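Local coordinates for protein alcohol dehydrogenase, zinc-containing (Thermotoga maritima, PDB 1VJ0) that probably catalyses oxidation or reduction of an alcohol-type substrate as a zinc-containing member of the medium-chain dehydrogenase family, at residues Gly211-Ile214 against Ala215-Gly219; Glu249-Val252 against Glu253-Arg256; Val336-Thr339 against Ser340-Gln344. All blocks are in the same frame, centred on the assembly; numbering follows the deposited sequence.

Interaction 1 (Gly211-Ile214 against Ala215-Gly219)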
# COMPACT_ATOMS: atom_id res chain seq x y z
N GLY A 211 -3.51 -18.04 -13.97
CA GLY A 211 -2.35 -17.45 -13.26
C GLY A 211 -1.21 -17.13 -14.21
O GLY A 211 -0.59 -16.07 -14.11
N VAL A 212 -0.93 -18.04 -15.15
CA VAL A 212 0.14 -17.84 -16.16
C VAL A 212 -0.13 -16.57 -16.98
O VAL A 212 0.74 -15.68 -17.08
CB VAL A 212 0.30 -19.07 -17.11
CG1 VAL A 212 1.29 -18.77 -18.25
CG2 VAL A 212 0.80 -20.31 -16.29
N VAL A 213 -1.33 -16.47 -17.54
CA VAL A 213 -1.71 -15.32 -18.35
C VAL A 213 -1.76 -14.02 -17.55
O VAL A 213 -1.31 -12.96 -18.03
CB VAL A 213 -3.04 -15.63 -19.08
CG1 VAL A 213 -3.61 -14.42 -19.80
CG2 VAL A 213 -2.85 -16.79 -20.03
N ILE A 214 -2.24 -14.08 -16.30
CA ILE A 214 -2.32 -12.90 -15.46
C ILE A 214 -0.91 -12.49 -15.13
O ILE A 214 -0.60 -11.31 -15.25
CB ILE A 214 -3.14 -13.14 -14.22
CG1 ILE A 214 -4.62 -13.34 -14.60
CG2 ILE A 214 -2.98 -12.05 -13.16
CD1 ILE A 214 -5.40 -14.14 -13.51
N ALA A 215 -0.06 -13.43 -14.74
CA ALA A 215 1.34 -13.09 -14.41
C ALA A 215 2.02 -12.39 -15.57
O ALA A 215 2.67 -11.36 -15.40
CB ALA A 215 2.15 -14.34 -14.01
N ARG A 216 1.86 -12.95 -16.77
CA ARG A 216 2.42 -12.37 -17.99
C ARG A 216 1.84 -10.95 -18.22
O ARG A 216 2.57 -10.02 -18.48
CB ARG A 216 2.11 -13.25 -19.20
CG ARG A 216 3.07 -14.38 -19.46
CD ARG A 216 4.31 -13.99 -20.36
NE ARG A 216 5.40 -13.45 -19.54
CZ ARG A 216 6.45 -14.12 -19.09
NH1 ARG A 216 6.61 -15.41 -19.36
NH2 ARG A 216 7.37 -13.50 -18.35
N SER A 217 0.53 -10.80 -18.08
CA SER A 217 -0.13 -9.55 -18.35
C SER A 217 0.23 -8.40 -17.42
O SER A 217 0.23 -7.25 -17.85
CB SER A 217 -1.65 -9.75 -18.34
OG SER A 217 -2.00 -10.70 -19.32
N LEU A 218 0.58 -8.73 -16.18
CA LEU A 218 1.00 -7.74 -15.17
C LEU A 218 2.50 -7.44 -15.24
O LEU A 218 2.99 -6.56 -14.56
CB LEU A 218 0.64 -8.25 -13.78
CG LEU A 218 -0.87 -8.45 -13.54
CD1 LEU A 218 -1.15 -8.95 -12.16
CD2 LEU A 218 -1.64 -7.16 -13.81
N GLY A 219 3.20 -8.15 -16.11
CA GLY A 219 4.57 -7.81 -16.43
C GLY A 219 5.64 -8.58 -15.69
O GLY A 219 6.80 -8.14 -15.62

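Interaction 2 (Glu249-Val252 against Glu253-Arg256)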
# COMPACT_ATOMS: atom_id res chain seq x y z
N GLU A 249 8.55 -36.15 -12.17
CA GLU A 249 9.72 -36.62 -12.91
C GLU A 249 11.04 -35.96 -12.49
O GLU A 249 12.07 -36.17 -13.14
CB GLU A 249 9.55 -36.41 -14.42
CG GLU A 249 8.28 -36.98 -14.99
CD GLU A 249 8.25 -38.47 -14.96
OE1 GLU A 249 9.32 -39.10 -15.11
OE2 GLU A 249 7.13 -39.02 -14.78
N THR A 250 10.96 -35.17 -11.43
CA THR A 250 12.07 -34.45 -10.85
C THR A 250 12.00 -34.61 -9.32
O THR A 250 10.92 -34.86 -8.78
CB THR A 250 12.00 -32.91 -11.15
OG1 THR A 250 10.73 -32.36 -10.82
CG2 THR A 250 12.12 -32.60 -12.60
N SER A 251 13.12 -34.41 -8.63
CA SER A 251 13.08 -34.27 -7.18
C SER A 251 12.79 -32.84 -6.76
O SER A 251 12.97 -31.88 -7.51
CB SER A 251 14.43 -34.70 -6.58
OG SER A 251 15.44 -33.77 -6.93
N VAL A 252 12.31 -32.69 -5.53
CA VAL A 252 12.12 -31.39 -4.92
C VAL A 252 13.44 -30.59 -5.01
O VAL A 252 13.43 -29.39 -5.30
CB VAL A 252 11.71 -31.55 -3.42
CG1 VAL A 252 11.68 -30.21 -2.74
CG2 VAL A 252 10.36 -32.22 -3.31
N GLU A 253 14.57 -31.27 -4.79
CA GLU A 253 15.87 -30.59 -4.80
C GLU A 253 16.21 -30.02 -6.19
O GLU A 253 16.68 -28.87 -6.29
CB GLU A 253 17.00 -31.49 -4.28
CG GLU A 253 16.80 -31.90 -2.82
CD GLU A 253 16.17 -33.30 -2.63
OE1 GLU A 253 15.22 -33.71 -3.36
OE2 GLU A 253 16.64 -34.03 -1.70
N GLU A 254 15.97 -30.84 -7.25
CA GLU A 254 16.13 -30.38 -8.65
C GLU A 254 15.28 -29.18 -8.99
O GLU A 254 15.74 -28.27 -9.66
CB GLU A 254 15.76 -31.49 -9.63
CG GLU A 254 16.78 -32.57 -9.66
CD GLU A 254 16.42 -33.70 -10.61
OE1 GLU A 254 15.26 -34.11 -10.68
OE2 GLU A 254 17.33 -34.12 -11.30
N ARG A 255 14.02 -29.17 -8.51
CA ARG A 255 13.16 -28.05 -8.82
C ARG A 255 13.62 -26.78 -8.09
O ARG A 255 13.52 -25.67 -8.61
CB ARG A 255 11.74 -28.38 -8.45
CG ARG A 255 11.21 -29.51 -9.33
CD ARG A 255 9.72 -29.65 -9.22
NE ARG A 255 9.22 -30.09 -7.91
CZ ARG A 255 9.19 -31.35 -7.47
NH1 ARG A 255 9.74 -32.34 -8.15
NH2 ARG A 255 8.65 -31.65 -6.28
N ARG A 256 14.11 -26.95 -6.88
CA ARG A 256 14.58 -25.82 -6.14
C ARG A 256 15.83 -25.22 -6.79
O ARG A 256 15.94 -24.00 -6.93
CB ARG A 256 14.86 -26.23 -4.73
CG ARG A 256 15.19 -25.10 -3.85
CD ARG A 256 15.39 -25.51 -2.43
NE ARG A 256 16.35 -24.59 -1.83
CZ ARG A 256 16.36 -24.22 -0.55
NH1 ARG A 256 15.46 -24.71 0.32
NH2 ARG A 256 17.29 -23.36 -0.13

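Interaction 3 (Val336-Thr339 against Ser340-Gln344)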
# COMPACT_ATOMS: atom_id res chain seq x y z
N VAL A 336 -12.08 -9.72 -16.49
CA VAL A 336 -12.66 -9.58 -17.80
C VAL A 336 -11.72 -8.77 -18.70
O VAL A 336 -11.50 -9.17 -19.85
CB VAL A 336 -14.07 -8.93 -17.72
CG1 VAL A 336 -14.58 -8.49 -19.07
CG2 VAL A 336 -15.04 -9.87 -17.04
N SER A 337 -11.11 -7.69 -18.20
CA SER A 337 -10.17 -6.90 -19.05
C SER A 337 -8.95 -7.73 -19.50
O SER A 337 -8.61 -7.75 -20.70
CB SER A 337 -9.75 -5.59 -18.36
OG SER A 337 -8.80 -4.87 -19.15
N ILE A 338 -8.30 -8.42 -18.57
CA ILE A 338 -7.14 -9.25 -18.93
C ILE A 338 -7.55 -10.35 -19.91
O ILE A 338 -6.88 -10.61 -20.92
CB ILE A 338 -6.49 -9.84 -17.68
CG1 ILE A 338 -5.80 -8.74 -16.87
CG2 ILE A 338 -5.44 -10.89 -18.04
CD1 ILE A 338 -5.48 -9.21 -15.39
N THR A 339 -8.66 -11.00 -19.60
CA THR A 339 -9.14 -12.10 -20.39
C THR A 339 -9.38 -11.65 -21.86
O THR A 339 -9.01 -12.34 -22.81
CB THR A 339 -10.39 -12.69 -19.75
OG1 THR A 339 -10.05 -13.28 -18.49
CG2 THR A 339 -10.94 -13.85 -20.59
N SER A 340 -9.95 -10.46 -22.01
CA SER A 340 -10.35 -9.91 -23.30
C SER A 340 -9.14 -9.66 -24.22
O SER A 340 -9.30 -9.62 -25.42
CB SER A 340 -11.15 -8.63 -23.10
OG SER A 340 -10.25 -7.57 -22.77
N ARG A 341 -7.95 -9.48 -23.65
CA ARG A 341 -6.74 -9.41 -24.44
C ARG A 341 -6.10 -10.77 -24.67
O ARG A 341 -5.04 -10.84 -25.25
CB ARG A 341 -5.72 -8.50 -23.79
CG ARG A 341 -6.18 -7.05 -23.58
CD ARG A 341 -5.07 -6.16 -22.97
NE ARG A 341 -4.91 -6.33 -21.51
CZ ARG A 341 -3.78 -6.74 -20.89
NH1 ARG A 341 -2.68 -7.10 -21.57
NH2 ARG A 341 -3.80 -6.83 -19.56
N ASN A 342 -6.70 -11.85 -24.19
CA ASN A 342 -6.05 -13.16 -24.28
C ASN A 342 -7.01 -14.28 -24.66
O ASN A 342 -6.80 -15.48 -24.31
CB ASN A 342 -5.41 -13.45 -22.92
CG ASN A 342 -4.24 -12.56 -22.63
OD1 ASN A 342 -3.16 -12.80 -23.12
ND2 ASN A 342 -4.42 -11.58 -21.76
N TYR A 343 -8.06 -13.92 -25.39
CA TYR A 343 -9.06 -14.92 -25.79
C TYR A 343 -8.46 -16.12 -26.53
O TYR A 343 -8.82 -17.25 -26.25
CB TYR A 343 -10.15 -14.31 -26.70
CG TYR A 343 -11.15 -13.43 -25.96
CD1 TYR A 343 -11.75 -13.86 -24.78
CD2 TYR A 343 -11.54 -12.19 -26.48
CE1 TYR A 343 -12.67 -13.08 -24.09
CE2 TYR A 343 -12.47 -11.38 -25.78
CZ TYR A 343 -13.04 -11.85 -24.59
OH TYR A 343 -13.96 -11.12 -23.86
N GLN A 344 -7.58 -15.89 -27.48
CA GLN A 344 -7.05 -17.00 -28.24
C GLN A 344 -6.19 -17.96 -27.39
O GLN A 344 -6.24 -19.18 -27.58
CB GLN A 344 -6.27 -16.50 -29.44
CG GLN A 344 -7.16 -16.03 -30.62
CD GLN A 344 -6.32 -15.43 -31.75
OE1 GLN A 344 -6.22 -16.05 -32.83
NE2 GLN A 344 -5.67 -14.27 -31.49

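Interaction 1 (Gly211-Ile214 against Ala215-Gly219)
The last turns of helix 206-217, the helix of the beta-alpha-beta unit between strands 198-202 and 222-227, hold Val213 and Ser217 together by two bonds to one carbonyl. Val213 O accepts from Ser217 N at 2.8 Å and from Ser217 OG at 2.7 Å, and the two donors come from opposite faces of the carbonyl plane. The hydroxyl lies 36° above that plane; with OG beside its own backbone N (chi1 -59°), the side chain folds back against the preceding turn. One residue further along, Ile214 and Leu218 lie side by side and point the same way, Ile214 CG2 meeting Leu218 CD1 at 3.7 Å. Phe187 of helix 170-188 packs on both. Leu218 N bonds to Ile214 O at 3.0 Å, almost straight out from the carbonyl. Arg216 sends its bent chain away from the helix, where NH1 forms a salt bridge with Asp242. At the C-terminal end Gly219, with phi 98°, turns its N back to Arg216 O (3.1 Å) and weakly to Ala215 O. This is a Schellman motif, closing the helix that follows strand 198-202 in a Rossmann-type parallel sheet, a fold that in this family probably binds a nicotinamide nucleotide.

Interaction 2 (Glu249-Val252 against Glu253-Arg256)
Arg255 reaches back from the first turn of helix 252-262 to grip Thr250, two residues ahead of the helix. Its NH1 gives a fairly straight bond to Thr250 OG1 at 2.8 Å, the hydroxyl lying in the guanidinium plane, and a weak, strongly bent one to Thr250 O at 2.9 Å, also at the edge of the group. The arginine chain bends at its third torsion, which brings the guanidinium back over the start of the helix. The Val252 backbone approaches one face, its CA 3.7 Å above the plane and toward the rim, while Val252 CG2 comes within 3.5 Å of Arg255 NH2. The group is thus held both at an edge and from one face, and NE makes a salt bridge with Glu283 that would further fix its rotation. Thr250 OG1 is also bonded to Asn246 O, so the hydroxyl connects the arginine to the end of strand 243-246.

Between these residues Ser251 is the N-cap, and with Glu254 it completes a capping box. Glu254 N donates to Ser251 OG at 3.0 Å in a nearly linear bond (169°); in return Ser251 N donates to Glu254 OE1 at 3.0 Å, meeting the anti side of the carboxylate, 24° out of its plane. The glutamate CG stands beside its own backbone N (chi1 -72°) and the chain then runs extended, carrying the carboxylate back past the serine. The negative charge there probably interacts favourably with the N-terminal end of the helix dipole. Arg255 N bonds to Ser251 O at 3.1 Å.

Interaction 3 (Val336-Thr339 against Ser340-Gln344)
Side-chain hydrogen bonds to backbone carbonyls join Ser340 and Asn342 to the last turn of helix 329-340. Ser340 OG donates to Ser337 O at 2.6 Å, from a position between its own backbone N and carbonyl carbon (chi1 77°) that turns the hydroxyl back along the helix. Asn342 ND2 reaches Ile338 O at 2.8 Å; the bond is fairly straight (162°) and the acceptor lies near the amide plane. Ile338 O also accepts from Arg341 N at 3.1 Å, and the two donors approach from opposite faces of the carbonyl, the backbone one well above its plane.

The main-chain bonds change their spacing as the helix ends. Ser340 N still reaches four residues back, to Val336 O, but Asn342 N reaches only three, to Thr339 O at 2.7 Å. Asn342 is also the N-cap of helix 343-346, though its side chain makes no capping bond there. Instead its ND2 donates to the preceding helix, which ties the two across a tight turn between consecutive helices.

Van der Waals and ring contacts add to these bonds. Ile338 CG2 lies beside the Asn342 amide, 3.9 Å from ND2, the two side chains pointing the same way. The Tyr343 ring stands over the helix end: one face is met by Thr339 O, 3.7 Å above the ring plane, and by Ser340 CA, both toward the rim. The Thr339 and Tyr343 side chains cross at about a right angle, Thr339 CG2 lying 4.0 Å from Tyr343 CE1. Asp168 bonds to Tyr343 OH, while Arg341 packs on Gly219 of the second subunit.

How the interactions relate
Along the chain the three contacts follow in series, none nested in or crossing another, and each spans a single continuous piece of chain. Interaction 1 closes the helix between strands 198-202 and 222-227; interaction 2 opens helix 252-262 after strand 243-246, at the outer edge of the parallel sheet; interaction 3 ends helix 329-340, beyond the last strand 320-323. Interactions 1 and 3 meet directly, joining helix 206-217 to the end of helix 329-340: Val213 CG1 packs on Asn342 CG at 3.4 Å, and Ser217 lies against Ile338 and Arg341. Both also touch the second subunit. Interaction 2 stands apart, its nearest atoms about 15 Å from interaction 1.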